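Local coordinates for protein luciferase-like monooxygenase (Streptomyces bottropensis, PDB 7BIP) that probably acts as a flavin-dependent type of monooxygenase of the luciferase-like family, taking part in biosynthesis of the polyketide rishirilide, at residues A93-F107 and P162-A175. Sequence-based numbering, arbitrary orientation.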
loop_
_atom_site.group_PDB
_atom_site.type_symbol
_atom_site.label_atom_id
_atom_site.label_comp_id
_atom_site.label_asym_id
_atom_site.label_seq_id
_atom_site.Cartn_x
_atom_site.Cartn_y
_atom_site.Cartn_z
ATOM N N ALA A 93 -3.528 7.893 5.247
ATOM C CA ALA A 93 -4.376 7.834 6.434
ATOM C C ALA A 93 -4.592 6.390 6.895
ATOM O O ALA A 93 -4.573 6.107 8.104
ATOM C CB ALA A 93 -5.714 8.547 6.175
ATOM N N MET A 94 -4.770 5.452 5.953
ATOM C CA MET A 94 -4.843 4.045 6.347
ATOM C C MET A 94 -3.571 3.617 7.067
ATOM O O MET A 94 -3.617 2.960 8.116
ATOM C CB MET A 94 -5.077 3.156 5.126
ATOM C CG MET A 94 -6.438 3.309 4.445
ATOM S SD MET A 94 -6.491 2.215 3.000
ATOM C CE MET A 94 -6.658 0.589 3.745
ATOM N N LEU A 95 -2.422 3.982 6.510
ATOM C CA LEU A 95 -1.150 3.579 7.104
ATOM C C LEU A 95 -0.960 4.193 8.487
ATOM O O LEU A 95 -0.458 3.525 9.399
ATOM C CB LEU A 95 -0.006 3.976 6.167
ATOM C CG LEU A 95 1.401 3.764 6.717
ATOM C CD1 LEU A 95 1.579 2.296 7.130
ATOM C CD2 LEU A 95 2.405 4.158 5.636
ATOM N N ASP A 96 -1.343 5.465 8.661
ATOM C CA ASP A 96 -1.272 6.090 9.976
ATOM C C ASP A 96 -2.046 5.265 11.003
ATOM O O ASP A 96 -1.542 4.967 12.095
ATOM C CB ASP A 96 -1.819 7.521 9.901
ATOM C CG ASP A 96 -1.434 8.366 11.104
ATOM O OD1 ASP A 96 -0.392 8.094 11.736
ATOM O OD2 ASP A 96 -2.178 9.319 11.414
ATOM N N ASN A 97 -3.262 4.848 10.647
ATOM C CA ASN A 97 -4.074 4.065 11.576
ATOM C C ASN A 97 -3.521 2.658 11.787
ATOM O O ASN A 97 -3.489 2.168 12.923
ATOM C CB ASN A 97 -5.516 4.024 11.080
ATOM C CG ASN A 97 -6.260 5.298 11.414
ATOM O OD1 ASN A 97 -6.577 5.547 12.570
ATOM N ND2 ASN A 97 -6.510 6.126 10.402
ATOM N N ILE A 98 -3.084 1.993 10.716
ATOM C CA ILE A 98 -2.502 0.657 10.845
ATOM C C ILE A 98 -1.293 0.686 11.769
ATOM O O ILE A 98 -1.105 -0.206 12.613
ATOM C CB ILE A 98 -2.144 0.117 9.446
ATOM C CG1 ILE A 98 -3.421 -0.320 8.726
ATOM C CG2 ILE A 98 -1.148 -1.056 9.533
ATOM C CD1 ILE A 98 -3.231 -0.450 7.222
ATOM N N SER A 99 -0.463 1.723 11.640
ATOM C CA SER A 99 0.750 1.860 12.437
ATOM C C SER A 99 0.503 2.474 13.810
ATOM O O SER A 99 1.460 2.638 14.569
ATOM C CB SER A 99 1.771 2.718 11.672
ATOM O OG SER A 99 1.415 4.099 11.757
ATOM N N GLN A 100 -0.745 2.816 14.137
ATOM C CA GLN A 100 -1.107 3.430 15.425
ATOM C C GLN A 100 -0.282 4.698 15.689
ATOM O O GLN A 100 0.292 4.908 16.767
ATOM C CB GLN A 100 -1.003 2.408 16.570
ATOM C CG GLN A 100 -1.864 1.163 16.281
ATOM C CD GLN A 100 -2.372 0.462 17.525
ATOM O OE1 GLN A 100 -1.754 0.523 18.589
ATOM N NE2 GLN A 100 -3.514 -0.209 17.394
ATOM N N GLY A 101 -0.242 5.566 14.675
ATOM C CA GLY A 101 0.299 6.902 14.839
ATOM C C GLY A 101 1.796 7.043 14.689
ATOM O O GLY A 101 2.359 8.021 15.195
ATOM N N ARG A 102 2.462 6.117 13.988
ATOM C CA ARG A 102 3.920 6.122 13.884
ATOM C C ARG A 102 4.422 6.671 12.551
ATOM O O ARG A 102 5.628 6.612 12.287
ATOM C CB ARG A 102 4.476 4.707 14.096
ATOM C CG ARG A 102 4.331 4.181 15.528
ATOM C CD ARG A 102 4.946 2.790 15.675
ATOM N NE ARG A 102 4.133 1.741 15.048
ATOM C CZ ARG A 102 4.637 0.678 14.421
ATOM N NH1 ARG A 102 5.952 0.530 14.306
ATOM N NH2 ARG A 102 3.824 -0.237 13.901
ATOM N N LEU A 103 3.541 7.236 11.724
ATOM C CA LEU A 103 3.894 7.651 10.371
ATOM C C LEU A 103 4.354 9.108 10.326
ATOM O O LEU A 103 3.724 9.992 10.916
ATOM C CB LEU A 103 2.683 7.471 9.443
ATOM C CG LEU A 103 2.804 7.941 7.992
ATOM C CD1 LEU A 103 3.833 7.103 7.245
ATOM C CD2 LEU A 103 1.456 7.825 7.306
ATOM N N ASP A 104 5.448 9.356 9.599
ATOM C CA ASP A 104 5.865 10.688 9.182
ATOM C C ASP A 104 5.954 10.687 7.664
ATOM O O ASP A 104 6.470 9.729 7.078
ATOM C CB ASP A 104 7.237 11.073 9.777
ATOM C CG ASP A 104 7.299 10.864 11.282
ATOM O OD1 ASP A 104 6.406 11.358 11.989
ATOM O OD2 ASP A 104 8.238 10.194 11.756
ATOM N N VAL A 105 5.460 11.747 7.015
ATOM C CA VAL A 105 5.291 11.725 5.560
ATOM C C VAL A 105 6.219 12.758 4.928
ATOM O O VAL A 105 5.950 13.965 4.951
ATOM C CB VAL A 105 3.844 11.968 5.138
ATOM C CG1 VAL A 105 3.745 11.837 3.615
ATOM C CG2 VAL A 105 2.926 10.956 5.817
ATOM N N GLY A 106 7.300 12.281 4.319
ATOM C CA GLY A 106 8.091 13.111 3.428
ATOM C C GLY A 106 7.529 13.086 2.015
ATOM O O GLY A 106 7.166 12.030 1.492
ATOM N N PHE A 107 7.448 14.275 1.417
ATOM C CA PHE A 107 7.031 14.488 0.035
ATOM C C PHE A 107 8.226 15.032 -0.740
ATOM O O PHE A 107 8.916 15.932 -0.258
ATOM C CB PHE A 107 5.887 15.519 -0.080
ATOM C CG PHE A 107 4.607 15.165 0.663
ATOM C CD1 PHE A 107 3.468 14.768 -0.046
ATOM C CD2 PHE A 107 4.507 15.321 2.037
ATOM C CE1 PHE A 107 2.269 14.474 0.615
ATOM C CE2 PHE A 107 3.310 15.042 2.711
ATOM C CZ PHE A 107 2.186 14.612 1.992
ATOM N N PRO A 162 -10.125 6.971 5.726
ATOM C CA PRO A 162 -10.331 7.182 7.159
ATOM C C PRO A 162 -9.698 8.501 7.585
ATOM O O PRO A 162 -8.785 9.004 6.917
ATOM C CB PRO A 162 -9.610 5.994 7.791
ATOM C CG PRO A 162 -8.458 5.704 6.805
ATOM C CD PRO A 162 -9.038 6.010 5.444
ATOM N N ARG A 163 -10.196 9.095 8.659
ATOM C CA ARG A 163 -9.463 10.206 9.233
ATOM C C ARG A 163 -8.140 9.696 9.786
ATOM O O ARG A 163 -8.006 8.523 10.129
ATOM C CB ARG A 163 -10.286 10.884 10.322
ATOM C CG ARG A 163 -11.734 11.179 9.893
ATOM C CD ARG A 163 -11.818 12.054 8.643
ATOM N NE ARG A 163 -11.482 13.449 8.918
ATOM C CZ ARG A 163 -10.973 14.284 8.018
ATOM N NH1 ARG A 163 -10.699 15.545 8.342
ATOM N NH2 ARG A 163 -10.724 13.853 6.793
ATOM N N THR A 164 -7.148 10.580 9.852
ATOM C CA THR A 164 -5.854 10.127 10.351
ATOM C C THR A 164 -5.911 9.823 11.852
ATOM O O THR A 164 -6.817 10.245 12.585
ATOM C CB THR A 164 -4.764 11.166 10.065
ATOM O OG1 THR A 164 -5.101 12.404 10.700
ATOM C CG2 THR A 164 -4.631 11.398 8.558
ATOM N N TRP A 165 -4.932 9.040 12.298
ATOM C CA TRP A 165 -4.756 8.769 13.717
ATOM C C TRP A 165 -4.156 9.980 14.416
ATOM O O TRP A 165 -4.676 10.449 15.440
ATOM C CB TRP A 165 -3.853 7.544 13.868
ATOM C CG TRP A 165 -3.455 7.167 15.270
ATOM C CD1 TRP A 165 -2.660 7.886 16.132
ATOM C CD2 TRP A 165 -3.784 5.953 15.951
ATOM N NE1 TRP A 165 -2.496 7.194 17.303
ATOM C CE2 TRP A 165 -3.173 6.003 17.216
ATOM C CE3 TRP A 165 -4.539 4.828 15.610
ATOM C CZ2 TRP A 165 -3.304 4.970 18.154
ATOM C CZ3 TRP A 165 -4.672 3.806 16.531
ATOM C CH2 TRP A 165 -4.052 3.879 17.789
ATOM N N GLN A 166 -3.076 10.512 13.862
ATOM C CA GLN A 166 -2.393 11.647 14.470
ATOM C C GLN A 166 -3.170 12.940 14.248
ATOM O O GLN A 166 -3.920 13.083 13.284
ATOM C CB GLN A 166 -0.983 11.782 13.894
ATOM C CG GLN A 166 -0.100 10.588 14.220
ATOM C CD GLN A 166 1.266 10.707 13.590
ATOM O OE1 GLN A 166 2.123 11.441 14.085
ATOM N NE2 GLN A 166 1.477 9.993 12.491
ATOM N N ARG A 167 -2.957 13.900 15.142
ATOM C CA ARG A 167 -3.684 15.157 15.102
ATOM C C ARG A 167 -2.712 16.325 15.010
ATOM O O ARG A 167 -1.810 16.439 15.850
ATOM C CB ARG A 167 -4.557 15.302 16.346
ATOM C CG ARG A 167 -5.611 14.218 16.444
ATOM C CD ARG A 167 -6.353 14.324 17.758
ATOM N NE ARG A 167 -7.105 13.116 18.078
ATOM C CZ ARG A 167 -7.530 12.835 19.307
ATOM N NH1 ARG A 167 -7.272 13.677 20.302
ATOM N NH2 ARG A 167 -8.211 11.722 19.536
ATOM N N PRO A 168 -2.852 17.208 14.012
ATOM C CA PRO A 168 -3.937 17.193 13.024
ATOM C C PRO A 168 -3.791 16.129 11.940
ATOM O O PRO A 168 -4.758 15.816 11.257
ATOM C CB PRO A 168 -3.862 18.596 12.404
ATOM C CG PRO A 168 -2.426 18.997 12.564
ATOM C CD PRO A 168 -1.968 18.381 13.858
ATOM N N HIS A 169 -2.588 15.575 11.815
ATOM C CA HIS A 169 -2.224 14.632 10.765
ATOM C C HIS A 169 -0.761 14.261 10.972
ATOM O O HIS A 169 -0.093 14.864 11.823
ATOM C CB HIS A 169 -2.473 15.237 9.373
ATOM C CG HIS A 169 -1.877 16.595 9.174
ATOM N ND1 HIS A 169 -0.521 16.801 9.054
ATOM C CD2 HIS A 169 -2.455 17.814 9.047
ATOM C CE1 HIS A 169 -0.285 18.092 8.885
ATOM N NE2 HIS A 169 -1.444 18.727 8.868
ATOM N N PRO A 170 -0.238 13.259 10.266
ATOM C CA PRO A 170 1.197 12.974 10.358
ATOM C C PRO A 170 2.038 14.199 10.021
ATOM O O PRO A 170 1.633 15.069 9.243
ATOM C CB PRO A 170 1.397 11.863 9.327
ATOM C CG PRO A 170 0.082 11.190 9.254
ATOM C CD PRO A 170 -0.921 12.302 9.373
ATOM N N ARG A 171 3.220 14.261 10.633
ATOM C CA ARG A 171 4.200 15.287 10.293
ATOM C C ARG A 171 4.423 15.310 8.788
ATOM O O ARG A 171 4.526 14.262 8.151
ATOM C CB ARG A 171 5.525 15.005 11.007
ATOM C CG ARG A 171 6.531 16.163 10.943
ATOM C CD ARG A 171 7.885 15.753 11.524
ATOM N NE ARG A 171 7.773 15.287 12.901
ATOM C CZ ARG A 171 7.812 16.081 13.965
ATOM N NH1 ARG A 171 7.958 17.391 13.806
ATOM N NH2 ARG A 171 7.703 15.565 15.185
ATOM N N ILE A 172 4.494 16.514 8.218
ATOM C CA ILE A 172 4.768 16.697 6.795
ATOM C C ILE A 172 6.187 17.233 6.652
ATOM O O ILE A 172 6.537 18.245 7.266
ATOM C CB ILE A 172 3.754 17.658 6.142
ATOM C CG1 ILE A 172 2.350 17.043 6.112
ATOM C CG2 ILE A 172 4.181 18.023 4.710
ATOM C CD1 ILE A 172 1.277 18.032 5.617
ATOM N N LEU A 173 7.005 16.552 5.850
ATOM C CA LEU A 173 8.338 17.036 5.520
ATOM C C LEU A 173 8.453 17.196 4.012
ATOM O O LEU A 173 7.909 16.391 3.253
ATOM C CB LEU A 173 9.428 16.084 6.030
ATOM C CG LEU A 173 9.308 15.795 7.523
ATOM C CD1 LEU A 173 8.640 14.445 7.710
ATOM C CD2 LEU A 173 10.676 15.842 8.193
ATOM N N VAL A 174 9.163 18.232 3.579
ATOM C CA VAL A 174 9.328 18.532 2.161
ATOM C C VAL A 174 10.791 18.326 1.805
ATOM O O VAL A 174 11.679 18.932 2.417
ATOM C CB VAL A 174 8.865 19.958 1.828
ATOM C CG1 VAL A 174 9.268 20.324 0.413
ATOM C CG2 VAL A 174 7.353 20.049 2.004
ATOM N N ALA A 175 11.042 17.466 0.825
ATOM C CA ALA A 175 12.409 17.161 0.436
ATOM C C ALA A 175 12.937 18.259 -0.469
ATOM O O ALA A 175 12.264 18.672 -1.418
ATOM C CB ALA A 175 12.488 15.811 -0.274
HETATM O O HOH W 1 4.128 12.605 12.726
HETATM O O HOH W 2 7.773 12.765 13.978
#
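Gln166 and Asp96 are joined twice. The backbone N of Gln166 meets Asp96 OD2 on its syn side at 2.9 Å, almost straight (175°), and Gln166 NE2 reaches OD1 of the same carboxylate at 2.8 Å from above its plane. The second N-H of NE2 goes to Leu103 O at 2.7 Å, in the carbonyl plane on a lone pair; with both N-H groups used, the amide's rotation is fixed. Asn97 sends ND2 to Arg163 O at 2.8 Å. Further along, four backbone bonds, from Val105 N to Arg171 O through to Ala175 N to Phe107 O, pair the strands in parallel, their axes 25° apart. Water 2 links Asp104 OD1 to Arg171 NE, while Asp104 OD2 has its salt bridge with Arg72 and Arg171 NH1 with Asp227. The Trp165 indole lies over the Schellman turn ending helix 85-98: Gln100 CA stands 3.5 Å from the six-membered-ring centroid, a CH-pi contact 3° off the normal. Pro170 CB packs against Val105 CG2, and Phe107 CE2 against Ile172 CG2 at 3.7 Å. Helix 85-98 leads into strand 103-107, which pairs with 171-175 in a parallel sheet closed through strands 2-6 and 320-324, as in the TIM barrel of luciferase-like monooxygenases.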